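Local structure of DELTA1-pyrroline-2-carboxylate reductase (Thermococcus litoralis DSM 5473, 6T3E) at residues I130-T135 with A159-R164; T165-V170 with I219-T224; L265-K270 with G292-E297; N275-I280 with L317-G322. The protein catalyses the NAD(P)H-dependent reduction of Delta1-pyrroline-2-carboxylate to L-proline, a step in L-hydroxyproline metabolism. All blocks are in the same frame, centred on the assembly; numbering follows the deposited sequence.

Interaction 1. Residues I130-T135 with A159-R164; sequences ITAMRT and AGVQAR. With NAI (1,4-dihydronicotinamide adenine dinucleotide), chain F; PRO (proline), chain E.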
# COMPACT_ATOMS: atom_id res chain seq x y z
N ILE B 130 -1.67 8.09 15.74
CA ILE B 130 -1.56 6.65 15.97
C ILE B 130 -0.14 6.19 15.70
O ILE B 130 0.37 5.28 16.37
CB ILE B 130 -2.58 5.88 15.13
CG1 ILE B 130 -3.93 5.91 15.84
CG2 ILE B 130 -2.10 4.45 14.89
CD1 ILE B 130 -5.05 5.98 14.90
N THR B 131 0.51 6.77 14.70
CA THR B 131 1.90 6.41 14.43
C THR B 131 2.78 6.69 15.64
O THR B 131 3.52 5.81 16.10
CB THR B 131 2.42 7.20 13.23
OG1 THR B 131 1.66 6.87 12.06
CG2 THR B 131 3.91 6.92 12.99
N ALA B 132 2.63 7.87 16.24
CA ALA B 132 3.41 8.20 17.42
C ALA B 132 3.03 7.30 18.60
O ALA B 132 3.91 6.85 19.35
CB ALA B 132 3.22 9.67 17.77
N MET B 133 1.73 7.01 18.77
CA MET B 133 1.32 6.18 19.89
C MET B 133 1.86 4.76 19.74
O MET B 133 2.47 4.22 20.67
CB MET B 133 -0.21 6.18 20.03
CG MET B 133 -0.80 7.54 20.41
SD MET B 133 -0.48 8.06 22.12
CE MET B 133 -1.17 6.68 23.04
N ARG B 134 1.67 4.15 18.57
CA ARG B 134 2.11 2.77 18.37
C ARG B 134 3.63 2.64 18.39
O ARG B 134 4.15 1.59 18.78
CB ARG B 134 1.54 2.22 17.05
CG ARG B 134 2.14 2.86 15.81
CD ARG B 134 2.89 1.88 14.98
NE ARG B 134 4.17 2.40 14.51
CZ ARG B 134 4.64 2.23 13.28
NH1 ARG B 134 3.93 1.56 12.39
NH2 ARG B 134 5.81 2.73 12.94
N THR B 135 4.35 3.68 17.97
CA THR B 135 5.81 3.65 18.02
C THR B 135 6.32 3.70 19.45
O THR B 135 7.22 2.94 19.83
CB THR B 135 6.38 4.81 17.22
OG1 THR B 135 5.98 4.69 15.85
CG2 THR B 135 7.90 4.83 17.31
N ALA B 159 14.30 15.85 20.46
CA ALA B 159 13.06 16.12 21.21
C ALA B 159 11.92 16.47 20.25
O ALA B 159 11.35 17.55 20.28
CB ALA B 159 13.30 17.25 22.21
N GLY B 160 11.60 15.51 19.39
CA GLY B 160 10.57 15.70 18.38
C GLY B 160 9.25 15.05 18.74
O GLY B 160 8.93 14.87 19.92
N VAL B 161 8.48 14.71 17.71
CA VAL B 161 7.17 14.11 17.96
C VAL B 161 7.34 12.74 18.61
O VAL B 161 6.67 12.43 19.60
CB VAL B 161 6.34 14.03 16.66
CG1 VAL B 161 5.11 13.16 16.89
CG2 VAL B 161 5.93 15.44 16.21
N GLN B 162 8.24 11.91 18.08
CA GLN B 162 8.37 10.56 18.60
C GLN B 162 8.88 10.55 20.04
O GLN B 162 8.42 9.75 20.86
CB GLN B 162 9.30 9.73 17.71
CG GLN B 162 8.72 9.42 16.33
CD GLN B 162 7.24 9.10 16.39
OE1 GLN B 162 6.78 8.29 17.24
NE2 GLN B 162 6.48 9.71 15.49
N ALA B 163 9.80 11.46 20.38
CA ALA B 163 10.40 11.45 21.71
C ALA B 163 9.35 11.60 22.80
O ALA B 163 9.52 11.07 23.90
CB ALA B 163 11.44 12.55 21.84
N ARG B 164 8.26 12.33 22.53
CA ARG B 164 7.24 12.52 23.55
C ARG B 164 6.56 11.20 23.92
O ARG B 164 6.54 10.81 25.09
CB ARG B 164 6.21 13.54 23.07
CG ARG B 164 6.73 14.94 23.07
CD ARG B 164 5.89 15.79 22.16
NE ARG B 164 5.92 17.20 22.54
CZ ARG B 164 6.89 18.03 22.18
NH1 ARG B 164 7.90 17.59 21.43
NH2 ARG B 164 6.83 19.30 22.57
PA NAI F . 10.64 15.33 14.21
O1A NAI F . 11.20 16.12 13.06
O2A NAI F . 9.33 15.94 14.67
O5B NAI F . 11.70 15.18 15.46
C5B NAI F . 13.03 14.87 15.06
C4B NAI F . 14.04 15.51 16.12
O4B NAI F . 15.24 15.09 15.90
C3B NAI F . 14.07 17.04 15.93
O3B NAI F . 13.71 17.64 17.09
C2B NAI F . 15.54 17.33 15.53
O2B NAI F . 15.96 18.71 16.00
C1B NAI F . 16.19 16.38 16.15
N9A NAI F . 17.49 16.16 15.58
C8A NAI F . 17.70 15.97 14.28
N7A NAI F . 19.00 15.79 14.10
C5A NAI F . 19.60 15.86 15.30
C6A NAI F . 20.92 15.74 15.65
N6A NAI F . 22.13 15.50 14.88
N1A NAI F . 21.29 15.85 16.93
C2A NAI F . 20.34 16.06 17.87
N3A NAI F . 19.04 16.18 17.52
C4A NAI F . 18.68 16.08 16.22
O3 NAI F . 10.39 13.79 13.62
PN NAI F . 9.83 12.53 14.55
O1N NAI F . 8.37 12.38 14.16
O2N NAI F . 10.02 12.80 16.02
O5D NAI F . 10.65 11.19 14.17
C5D NAI F . 11.85 10.96 14.82
C4D NAI F . 12.56 9.77 14.14
O4D NAI F . 11.91 8.64 14.32
C3D NAI F . 12.60 9.99 12.62
O3D NAI F . 13.83 9.59 12.14
C2D NAI F . 11.52 9.05 12.06
O2D NAI F . 11.86 8.73 10.60
C1D NAI F . 11.61 8.02 12.86
N1N NAI F . 10.33 7.29 12.91
C2N NAI F . 10.30 5.84 12.94
C3N NAI F . 9.03 5.11 13.47
C7N NAI F . 9.28 3.70 14.08
O7N NAI F . 10.40 3.33 14.16
N7N NAI F . 8.15 2.87 14.55
C4N NAI F . 7.83 5.89 13.95
C5N NAI F . 7.77 7.32 13.39
C6N NAI F . 9.07 8.01 12.95
N PRO E . 8.94 4.99 9.68
CA PRO E . 7.74 5.41 10.40
C PRO E . 6.63 4.36 10.47
O PRO E . 6.85 3.16 10.29
CB PRO E . 7.28 6.63 9.60
CG PRO E . 8.55 7.24 9.09
CD PRO E . 9.55 6.10 8.92
OXT PRO E . 5.48 4.71 10.70
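Gln162 presses its amide oxygen against Ala132 and Thr135 of the helix 130-135: OE1 lies 3.4 Å from Ala132 CA, and about as near to Thr135 CB. No hydrogen bond joins the segments, so this tight part is pure packing. It is tightened further by NADH, because the Gln162 chain, bent at chi2 (-40°), turns its amide so that NE2 also approaches C5N of the dihydronicotinamide at 3.4 Å. Towards the partly exposed Val161 the contact thins to one methyl pair, Ala132 CB to Val161 CG1 at 4.1 Å.

Segment 159-164, a loop leading into a helix, holds the cofactor diphosphate through backbone N-H groups, and with Gly160 and Ala163 is consistent with the GxGxxA loop of a Rossmann domain. Gln162 N gives a nearly straight bond to O2N (2.9 Å), seconded weakly by Val161 N to O2A. Helix 130-135 serves the nicotinamide and proline end instead. Arg134 NH2 reaches the proline O in the guanidinium plane at 2.9 Å, while NE bonds to Thr135 OG1, and Asp327 and Glu326 form salt bridges with the same guanidinium. A leucine in place of Arg134 would probably leave the proline carboxylate without this N-H and Asp327 and Glu326 without this counter-charge. With carboxylate and phosphate so anchored, proline CA stands 3.6 Å from cofactor C4N, a placement consistent with hydride transfer between these two carbons.

Interaction 2. Residues T165-V170 with I219-T224; sequences TQLWAV and ILIVAT. With NAI (1,4-dihydronicotinamide adenine dinucleotide), chain F.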
# COMPACT_ATOMS: atom_id res chain seq x y z
N THR B 165 6.04 10.48 22.92
CA THR B 165 5.45 9.18 23.19
C THR B 165 6.50 8.16 23.61
O THR B 165 6.18 7.19 24.32
CB THR B 165 4.70 8.68 21.97
OG1 THR B 165 5.55 8.80 20.83
CG2 THR B 165 3.42 9.50 21.76
N GLN B 166 7.75 8.33 23.17
CA GLN B 166 8.80 7.44 23.62
C GLN B 166 8.98 7.54 25.12
O GLN B 166 8.97 6.52 25.83
CB GLN B 166 10.11 7.75 22.90
CG GLN B 166 10.21 7.18 21.50
CD GLN B 166 10.29 5.68 21.49
OE1 GLN B 166 10.95 5.06 22.35
NE2 GLN B 166 9.65 5.07 20.49
N LEU B 167 9.13 8.76 25.63
CA LEU B 167 9.30 8.93 27.07
C LEU B 167 8.04 8.52 27.82
O LEU B 167 8.13 7.90 28.88
CB LEU B 167 9.70 10.37 27.41
CG LEU B 167 9.99 10.62 28.90
CD1 LEU B 167 11.19 9.82 29.38
CD2 LEU B 167 10.15 12.11 29.22
N TRP B 168 6.87 8.85 27.27
CA TRP B 168 5.60 8.48 27.91
C TRP B 168 5.49 6.97 28.09
O TRP B 168 5.17 6.49 29.17
CB TRP B 168 4.43 9.04 27.10
CG TRP B 168 3.06 8.76 27.66
CD1 TRP B 168 2.76 8.27 28.89
CD2 TRP B 168 1.80 8.98 27.00
NE1 TRP B 168 1.40 8.14 29.04
CE2 TRP B 168 0.78 8.58 27.90
CE3 TRP B 168 1.44 9.47 25.74
CZ2 TRP B 168 -0.58 8.65 27.58
CZ3 TRP B 168 0.08 9.55 25.42
CH2 TRP B 168 -0.91 9.13 26.34
N ALA B 169 5.78 6.21 27.04
CA ALA B 169 5.69 4.76 27.15
C ALA B 169 6.76 4.18 28.08
O ALA B 169 6.53 3.14 28.70
CB ALA B 169 5.78 4.11 25.77
N VAL B 170 7.94 4.81 28.15
CA VAL B 170 8.95 4.37 29.11
C VAL B 170 8.48 4.62 30.54
O VAL B 170 8.74 3.81 31.44
CB VAL B 170 10.30 5.05 28.82
CG1 VAL B 170 11.31 4.78 29.93
CG2 VAL B 170 10.86 4.55 27.51
N ILE B 219 18.01 4.56 30.80
CA ILE B 219 17.35 4.25 29.54
C ILE B 219 17.57 5.42 28.59
O ILE B 219 17.32 6.57 28.96
CB ILE B 219 15.84 4.00 29.72
CG1 ILE B 219 15.59 2.75 30.56
CG2 ILE B 219 15.16 3.86 28.36
CD1 ILE B 219 14.15 2.57 30.94
N LEU B 220 18.01 5.14 27.38
CA LEU B 220 18.27 6.18 26.41
C LEU B 220 17.27 6.10 25.27
O LEU B 220 17.04 5.02 24.71
CB LEU B 220 19.69 6.08 25.84
CG LEU B 220 20.06 7.13 24.78
CD1 LEU B 220 19.99 8.52 25.38
CD2 LEU B 220 21.42 6.85 24.20
N ILE B 221 16.68 7.24 24.93
CA ILE B 221 15.72 7.35 23.84
C ILE B 221 16.38 8.17 22.74
O ILE B 221 16.79 9.31 22.98
CB ILE B 221 14.41 8.01 24.31
CG1 ILE B 221 13.62 7.09 25.25
CG2 ILE B 221 13.56 8.43 23.12
CD1 ILE B 221 12.67 7.85 26.16
N VAL B 222 16.49 7.59 21.55
CA VAL B 222 17.02 8.28 20.38
C VAL B 222 15.92 8.29 19.32
O VAL B 222 15.44 7.22 18.91
CB VAL B 222 18.30 7.60 19.85
CG1 VAL B 222 19.07 8.56 18.98
CG2 VAL B 222 19.20 7.12 21.00
N ALA B 223 15.50 9.51 18.90
CA ALA B 223 14.40 9.76 17.94
C ALA B 223 14.79 10.99 17.10
O ALA B 223 14.21 12.09 17.19
CB ALA B 223 13.06 9.98 18.63
N THR B 224 15.77 10.79 16.25
CA THR B 224 16.44 11.87 15.54
C THR B 224 16.07 11.86 14.06
O THR B 224 15.45 10.92 13.55
CB THR B 224 17.94 11.72 15.82
OG1 THR B 224 18.17 11.96 17.22
CG2 THR B 224 18.76 12.64 15.07
PA NAI F . 10.64 15.33 14.21
O1A NAI F . 11.20 16.12 13.06
O2A NAI F . 9.33 15.94 14.67
O5B NAI F . 11.70 15.18 15.46
C5B NAI F . 13.03 14.87 15.06
C4B NAI F . 14.04 15.51 16.12
O4B NAI F . 15.24 15.09 15.90
C3B NAI F . 14.07 17.04 15.93
O3B NAI F . 13.71 17.64 17.09
C2B NAI F . 15.54 17.33 15.53
O2B NAI F . 15.96 18.71 16.00
C1B NAI F . 16.19 16.38 16.15
N9A NAI F . 17.49 16.16 15.58
C8A NAI F . 17.70 15.97 14.28
N7A NAI F . 19.00 15.79 14.10
C5A NAI F . 19.60 15.86 15.30
C6A NAI F . 20.92 15.74 15.65
N6A NAI F . 22.13 15.50 14.88
N1A NAI F . 21.29 15.85 16.93
C2A NAI F . 20.34 16.06 17.87
N3A NAI F . 19.04 16.18 17.52
C4A NAI F . 18.68 16.08 16.22
O3 NAI F . 10.39 13.79 13.62
PN NAI F . 9.83 12.53 14.55
O1N NAI F . 8.37 12.38 14.16
O2N NAI F . 10.02 12.80 16.02
O5D NAI F . 10.65 11.19 14.17
C5D NAI F . 11.85 10.96 14.82
C4D NAI F . 12.56 9.77 14.14
O4D NAI F . 11.91 8.64 14.32
C3D NAI F . 12.60 9.99 12.62
O3D NAI F . 13.83 9.59 12.14
C2D NAI F . 11.52 9.05 12.06
O2D NAI F . 11.86 8.73 10.60
C1D NAI F . 11.61 8.02 12.86
N1N NAI F . 10.33 7.29 12.91
C2N NAI F . 10.30 5.84 12.94
C3N NAI F . 9.03 5.11 13.47
C7N NAI F . 9.28 3.70 14.08
O7N NAI F . 10.40 3.33 14.16
N7N NAI F . 8.15 2.87 14.55
C4N NAI F . 7.83 5.89 13.95
C5N NAI F . 7.77 7.32 13.39
C6N NAI F . 9.07 8.01 12.95
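Ile221 of the strand sends its two branches into the helix 165-170 at different points. CG2 meets the aliphatic root of Gln166, 3.5 Å from CB, while CD1 reaches further along the helix to 3.7 Å from Leu167 CA. The same CD1 also faces Leu167 CD1 and Val170 CG2, at 4.1 and 4.0 Å: the Leu167 side chain crosses the Ile221 side chain at about a right angle, and that of Val170 runs past it in the opposite direction. The other methyl of Val170, CG1, meets Ile219 CD1 tip to tip at 3.7 Å. Ile221 carries CG1 beside its own backbone N (chi1 -70°), which lets CG2 and CD1 serve neighbouring helix residues.

The axes lie 9.4 Å apart and run nearly antiparallel, at 155°. This is the helix-on-sheet layer of a Rossmann domain: helix 161-173 follows strand 153-157 and also packs on the adjacent strand 219-222, whose backbone is bonded to Ile153 and Gly155. Phe192 and Leu200 of helix 186-200 close over Leu167 from outside the pair.

Polar interactions do not cross between the segments. Gln166 brings only its carbon atoms to Ile221, and its NE2 turns to Ser139 OG of helix 128-146.

Cofactor contacts begin where the strand ends. Thr224 O accepts a hydrogen bond from the ribose hydroxyl O3D of NADH, and Thr224 CG2, anti to the backbone N, approaches the adenine at 3.3 Å from C5A.

Interaction 3. Residues L265-K270 with G292-E297; sequences LVVDSK and GHIHAE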
# COMPACT_ATOMS: atom_id res chain seq x y z
N LEU B 265 21.42 -6.94 20.82
CA LEU B 265 20.59 -6.29 19.81
C LEU B 265 19.24 -7.01 19.66
O LEU B 265 19.19 -8.20 19.34
CB LEU B 265 21.33 -6.26 18.48
CG LEU B 265 20.63 -5.63 17.28
CD1 LEU B 265 20.13 -4.24 17.62
CD2 LEU B 265 21.57 -5.59 16.08
N VAL B 266 18.15 -6.27 19.87
CA VAL B 266 16.80 -6.74 19.59
C VAL B 266 16.18 -5.82 18.55
O VAL B 266 16.29 -4.59 18.66
CB VAL B 266 15.93 -6.80 20.87
CG1 VAL B 266 14.49 -7.13 20.51
CG2 VAL B 266 16.49 -7.83 21.85
N VAL B 267 15.54 -6.41 17.55
CA VAL B 267 14.95 -5.67 16.44
C VAL B 267 13.44 -5.88 16.45
O VAL B 267 12.95 -6.90 16.94
CB VAL B 267 15.55 -6.10 15.09
CG1 VAL B 267 17.06 -5.90 15.09
CG2 VAL B 267 15.20 -7.54 14.79
N ASP B 268 12.71 -4.90 15.92
CA ASP B 268 11.26 -5.07 15.80
C ASP B 268 10.94 -6.19 14.82
O ASP B 268 10.11 -7.05 15.10
CB ASP B 268 10.59 -3.75 15.38
CG ASP B 268 11.18 -3.15 14.13
OD1 ASP B 268 10.47 -3.10 13.10
OD2 ASP B 268 12.35 -2.74 14.16
N SER B 269 11.64 -6.24 13.70
CA SER B 269 11.52 -7.35 12.78
C SER B 269 12.82 -7.45 12.01
O SER B 269 13.42 -6.42 11.65
CB SER B 269 10.30 -7.18 11.85
OG SER B 269 10.65 -6.66 10.58
N LYS B 270 13.30 -8.69 11.82
CA LYS B 270 14.53 -8.90 11.08
C LYS B 270 14.37 -8.48 9.63
O LYS B 270 15.24 -7.79 9.07
CB LYS B 270 14.94 -10.37 11.16
CG LYS B 270 16.16 -10.63 12.02
CD LYS B 270 16.58 -12.11 12.01
CE LYS B 270 15.78 -12.95 13.02
NZ LYS B 270 16.27 -14.37 13.15
N GLY B 292 24.06 -12.58 12.67
CA GLY B 292 23.93 -13.29 13.93
C GLY B 292 24.02 -12.41 15.17
O GLY B 292 23.69 -12.89 16.26
N HIS B 293 24.48 -11.16 15.02
CA HIS B 293 24.55 -10.23 16.14
C HIS B 293 23.17 -9.85 16.66
O HIS B 293 23.06 -9.34 17.78
CB HIS B 293 25.33 -8.98 15.72
CG HIS B 293 25.61 -8.04 16.85
ND1 HIS B 293 26.32 -8.42 17.97
CD2 HIS B 293 25.28 -6.74 17.03
CE1 HIS B 293 26.41 -7.39 18.80
NE2 HIS B 293 25.79 -6.36 18.25
N ILE B 294 22.12 -10.07 15.86
CA ILE B 294 20.74 -9.87 16.29
C ILE B 294 20.40 -11.00 17.26
O ILE B 294 20.34 -12.17 16.88
CB ILE B 294 19.77 -9.86 15.10
CG1 ILE B 294 19.88 -8.54 14.34
CG2 ILE B 294 18.33 -10.10 15.57
CD1 ILE B 294 19.27 -8.58 12.94
N HIS B 295 20.18 -10.64 18.53
CA HIS B 295 19.85 -11.66 19.53
C HIS B 295 18.48 -12.26 19.27
O HIS B 295 18.31 -13.48 19.26
CB HIS B 295 19.91 -11.06 20.93
CG HIS B 295 19.25 -11.91 21.98
ND1 HIS B 295 19.81 -13.08 22.44
CD2 HIS B 295 18.09 -11.75 22.66
CE1 HIS B 295 19.02 -13.61 23.36
NE2 HIS B 295 17.98 -12.82 23.52
N ALA B 296 17.48 -11.41 19.04
CA ALA B 296 16.12 -11.88 18.88
C ALA B 296 15.26 -10.79 18.26
O ALA B 296 15.54 -9.59 18.39
CB ALA B 296 15.52 -12.32 20.22
N GLU B 297 14.18 -11.23 17.61
CA GLU B 297 13.10 -10.34 17.23
C GLU B 297 12.18 -10.12 18.42
O GLU B 297 12.05 -10.97 19.30
CB GLU B 297 12.29 -10.92 16.08
CG GLU B 297 13.07 -11.13 14.79
CD GLU B 297 12.17 -11.53 13.64
OE1 GLU B 297 11.78 -10.65 12.85
OE2 GLU B 297 11.86 -12.73 13.52
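Val266 pairs with Ala296 and Val267 with Glu297 in a parallel bridge, the two short strands lying 4.8 Å apart with their directions 32° from each other. They are the ends of a beta-alpha-beta crossover through helices 270-276 and 278-286, and they form one margin of the parallel sheet of the Rossmann domain. Leu265 O accepts from His295 N at 2.8 Å, and Ala296 O from Val267 N at 3.3 Å.

Ile294 packs between the strands and helix 270-276, where it touches Leu274. Its CG1 meets Leu265 CD2 at 3.8 Å, with Val267 CG1 at a similar distance, and its CD1 extends to Lys270 CG. Val267 and Glu297 share one face of the sheet; the opposite face carries Val266 and Ala296, both packed on Ile301 of helix 298-303.

At the end of its strand, Glu297 extends to the start of helix 270-276. Its OE1 takes the N-H of Lys270 at 2.7 Å on the anti side, tilted 34° from the carboxylate plane, while the N-cap residue Ser269 turns its OG to Gly272 N. The helix amino end would probably favour the charged carboxylate. Replacing Glu297 by an alanine is likely to leave Lys270 N without its acceptor and the helix start without a negative charge. The Lys270 side chain crosses that of Glu297 at about a right angle, and their ammonium and carboxylate do not touch; Lys270 CE lies 3.7 Å from Glu297 CG.

Interaction 4. Residues N275-I280 with L317-G322; sequences NESGDI and LFKSVG. With NAI (1,4-dihydronicotinamide adenine dinucleotide), chain F; PRO (proline), chain E.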
# COMPACT_ATOMS: atom_id res chain seq x y z
N ASN B 275 16.56 -4.69 6.01
CA ASN B 275 16.31 -4.10 4.70
C ASN B 275 16.23 -2.57 4.73
O ASN B 275 16.29 -1.96 3.66
CB ASN B 275 15.00 -4.64 4.11
CG ASN B 275 15.18 -6.00 3.45
OD1 ASN B 275 15.52 -6.10 2.27
ND2 ASN B 275 14.94 -7.05 4.22
N GLU B 276 16.01 -1.96 5.89
CA GLU B 276 15.68 -0.53 5.90
C GLU B 276 16.59 0.30 6.80
O GLU B 276 16.75 1.50 6.55
CB GLU B 276 14.23 -0.33 6.34
CG GLU B 276 13.18 -1.08 5.52
CD GLU B 276 11.81 -1.14 6.23
OE1 GLU B 276 11.77 -0.92 7.46
OE2 GLU B 276 10.79 -1.41 5.55
N SER B 277 17.18 -0.29 7.84
CA SER B 277 17.84 0.47 8.89
C SER B 277 19.34 0.58 8.63
O SER B 277 20.08 -0.40 8.79
CB SER B 277 17.60 -0.15 10.26
OG SER B 277 18.26 0.63 11.24
N GLY B 278 19.80 1.79 8.31
CA GLY B 278 21.23 2.01 8.20
C GLY B 278 21.96 1.84 9.50
O GLY B 278 23.16 1.51 9.49
N ASP B 279 21.27 2.01 10.63
CA ASP B 279 21.88 1.78 11.94
C ASP B 279 22.44 0.37 12.06
O ASP B 279 23.36 0.13 12.84
CB ASP B 279 20.85 2.04 13.05
CG ASP B 279 20.76 3.52 13.44
OD1 ASP B 279 21.80 4.06 13.90
OD2 ASP B 279 19.66 4.13 13.29
N ILE B 280 21.89 -0.58 11.30
CA ILE B 280 22.34 -1.96 11.32
C ILE B 280 23.06 -2.33 10.03
O ILE B 280 24.10 -3.00 10.07
CB ILE B 280 21.14 -2.90 11.59
CG1 ILE B 280 20.37 -2.45 12.84
CG2 ILE B 280 21.60 -4.34 11.72
CD1 ILE B 280 21.21 -2.38 14.10
N LEU B 317 19.95 -2.89 23.42
CA LEU B 317 19.54 -1.95 22.38
C LEU B 317 18.37 -2.52 21.61
O LEU B 317 18.49 -3.58 20.98
CB LEU B 317 20.70 -1.64 21.43
CG LEU B 317 20.30 -1.19 20.03
CD1 LEU B 317 19.66 0.19 20.08
CD2 LEU B 317 21.50 -1.20 19.11
N PHE B 318 17.24 -1.81 21.64
CA PHE B 318 16.06 -2.15 20.85
C PHE B 318 16.03 -1.22 19.64
O PHE B 318 15.85 -0.00 19.79
CB PHE B 318 14.78 -2.03 21.67
CG PHE B 318 13.52 -2.15 20.85
CD1 PHE B 318 13.30 -3.26 20.06
CD2 PHE B 318 12.55 -1.15 20.88
CE1 PHE B 318 12.14 -3.38 19.30
CE2 PHE B 318 11.39 -1.26 20.14
CZ PHE B 318 11.19 -2.37 19.34
N LYS B 319 16.19 -1.79 18.45
CA LYS B 319 16.18 -1.04 17.21
C LYS B 319 14.82 -1.18 16.56
O LYS B 319 14.39 -2.30 16.25
CB LYS B 319 17.27 -1.52 16.27
CG LYS B 319 17.35 -0.67 15.02
CD LYS B 319 17.70 0.76 15.38
CE LYS B 319 16.81 1.77 14.68
NZ LYS B 319 17.40 3.14 14.81
N SER B 320 14.14 -0.06 16.34
CA SER B 320 12.79 -0.07 15.81
C SER B 320 12.72 0.79 14.56
O SER B 320 13.20 1.92 14.56
CB SER B 320 11.78 0.42 16.84
OG SER B 320 10.63 0.88 16.18
N VAL B 321 12.14 0.23 13.50
CA VAL B 321 11.86 0.96 12.27
C VAL B 321 10.37 1.05 11.96
O VAL B 321 10.00 1.79 11.04
CB VAL B 321 12.60 0.35 11.07
CG1 VAL B 321 14.11 0.62 11.19
CG2 VAL B 321 12.30 -1.12 10.97
N GLY B 322 9.54 0.27 12.63
CA GLY B 322 8.10 0.27 12.42
C GLY B 322 7.65 -1.01 11.73
O GLY B 322 8.28 -1.49 10.78
PA NAI F . 10.64 15.33 14.21
O1A NAI F . 11.20 16.12 13.06
O2A NAI F . 9.33 15.94 14.67
O5B NAI F . 11.70 15.18 15.46
C5B NAI F . 13.03 14.87 15.06
C4B NAI F . 14.04 15.51 16.12
O4B NAI F . 15.24 15.09 15.90
C3B NAI F . 14.07 17.04 15.93
O3B NAI F . 13.71 17.64 17.09
C2B NAI F . 15.54 17.33 15.53
O2B NAI F . 15.96 18.71 16.00
C1B NAI F . 16.19 16.38 16.15
N9A NAI F . 17.49 16.16 15.58
C8A NAI F . 17.70 15.97 14.28
N7A NAI F . 19.00 15.79 14.10
C5A NAI F . 19.60 15.86 15.30
C6A NAI F . 20.92 15.74 15.65
N6A NAI F . 22.13 15.50 14.88
N1A NAI F . 21.29 15.85 16.93
C2A NAI F . 20.34 16.06 17.87
N3A NAI F . 19.04 16.18 17.52
C4A NAI F . 18.68 16.08 16.22
O3 NAI F . 10.39 13.79 13.62
PN NAI F . 9.83 12.53 14.55
O1N NAI F . 8.37 12.38 14.16
O2N NAI F . 10.02 12.80 16.02
O5D NAI F . 10.65 11.19 14.17
C5D NAI F . 11.85 10.96 14.82
C4D NAI F . 12.56 9.77 14.14
O4D NAI F . 11.91 8.64 14.32
C3D NAI F . 12.60 9.99 12.62
O3D NAI F . 13.83 9.59 12.14
C2D NAI F . 11.52 9.05 12.06
O2D NAI F . 11.86 8.73 10.60
C1D NAI F . 11.61 8.02 12.86
N1N NAI F . 10.33 7.29 12.91
C2N NAI F . 10.30 5.84 12.94
C3N NAI F . 9.03 5.11 13.47
C7N NAI F . 9.28 3.70 14.08
O7N NAI F . 10.40 3.33 14.16
N7N NAI F . 8.15 2.87 14.55
C4N NAI F . 7.83 5.89 13.95
C5N NAI F . 7.77 7.32 13.39
C6N NAI F . 9.07 8.01 12.95
N PRO E . 8.94 4.99 9.68
CA PRO E . 7.74 5.41 10.40
C PRO E . 6.63 4.36 10.47
O PRO E . 6.85 3.16 10.29
CB PRO E . 7.28 6.63 9.60
CG PRO E . 8.55 7.24 9.09
CD PRO E . 9.55 6.10 8.92
OXT PRO E . 5.48 4.71 10.70
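Lys319 and Asp279 form a buried salt bridge, NZ to OD2 at 2.9 Å, in which the ammonium comes from above the carboxylate plane, 52° out of it. The lysine chain leaves the strand with CG anti to its backbone N (chi1 -176°) and bends twice on the way. It slides past Ile280, whose CG1 is 4.1 Å from Lys319 CG, and lays CE 3.9 Å from Ser277 OG. Two residues further on, Val321 divides its methyls between neighbours: CG1 rests on Ser277 CB at 3.7 Å, and CG2 on the carboxylate oxygen OE1 of Glu276 at 3.6 Å.

The cofactor is met by the same loop. Ser320 OG donates to O7N of the nicotinamide carboxamide at 3.2 Å, and Gly322 CA lies 3.4 Å from its N7N; a side chain on this glycine would collide with the proline carboxylate.

A second shell fixes these groups. Ser244 OG takes a further hydrogen bond from Lys319 NZ, and the backbone N-H groups of Glu254 and Leu255 hold OD1 of Asp279, so each partner of the salt bridge has a further hold. Glu276 turns OE2 to a salt bridge with Arg63, which in turn bonds both Val321 O and the bound proline. Asp268 anchors the N-H of Val321. Strand 316-319 thus ends in a loop that lines the nicotinamide and proline site, consistent with the Rossmann arrangement, in which the cofactor lies at the carboxyl ends of the parallel strands.

Overall arrangement
Three of the four contacts touch NADH, and interactions 1 and 4 also touch proline. Interactions 1 and 2 share helix 161-173, their centres are 8 Å apart, and they join directly where Ala132 O meets Thr165 OG1 at 2.9 Å. Interactions 3 and 4, with centres 9 Å apart, belong to neighbouring strands, paired through Val266 O and Lys319 N at 2.8 Å. Across the site, interaction 1 meets interaction 4 where Arg134 NH2 lies 3.4 Å from Gly322 CA, although their centres are about 16 Å apart. Interaction 2 reaches only NADH, and interaction 3 touches neither ligand, the Ser269 side chain lying about 11 Å from each.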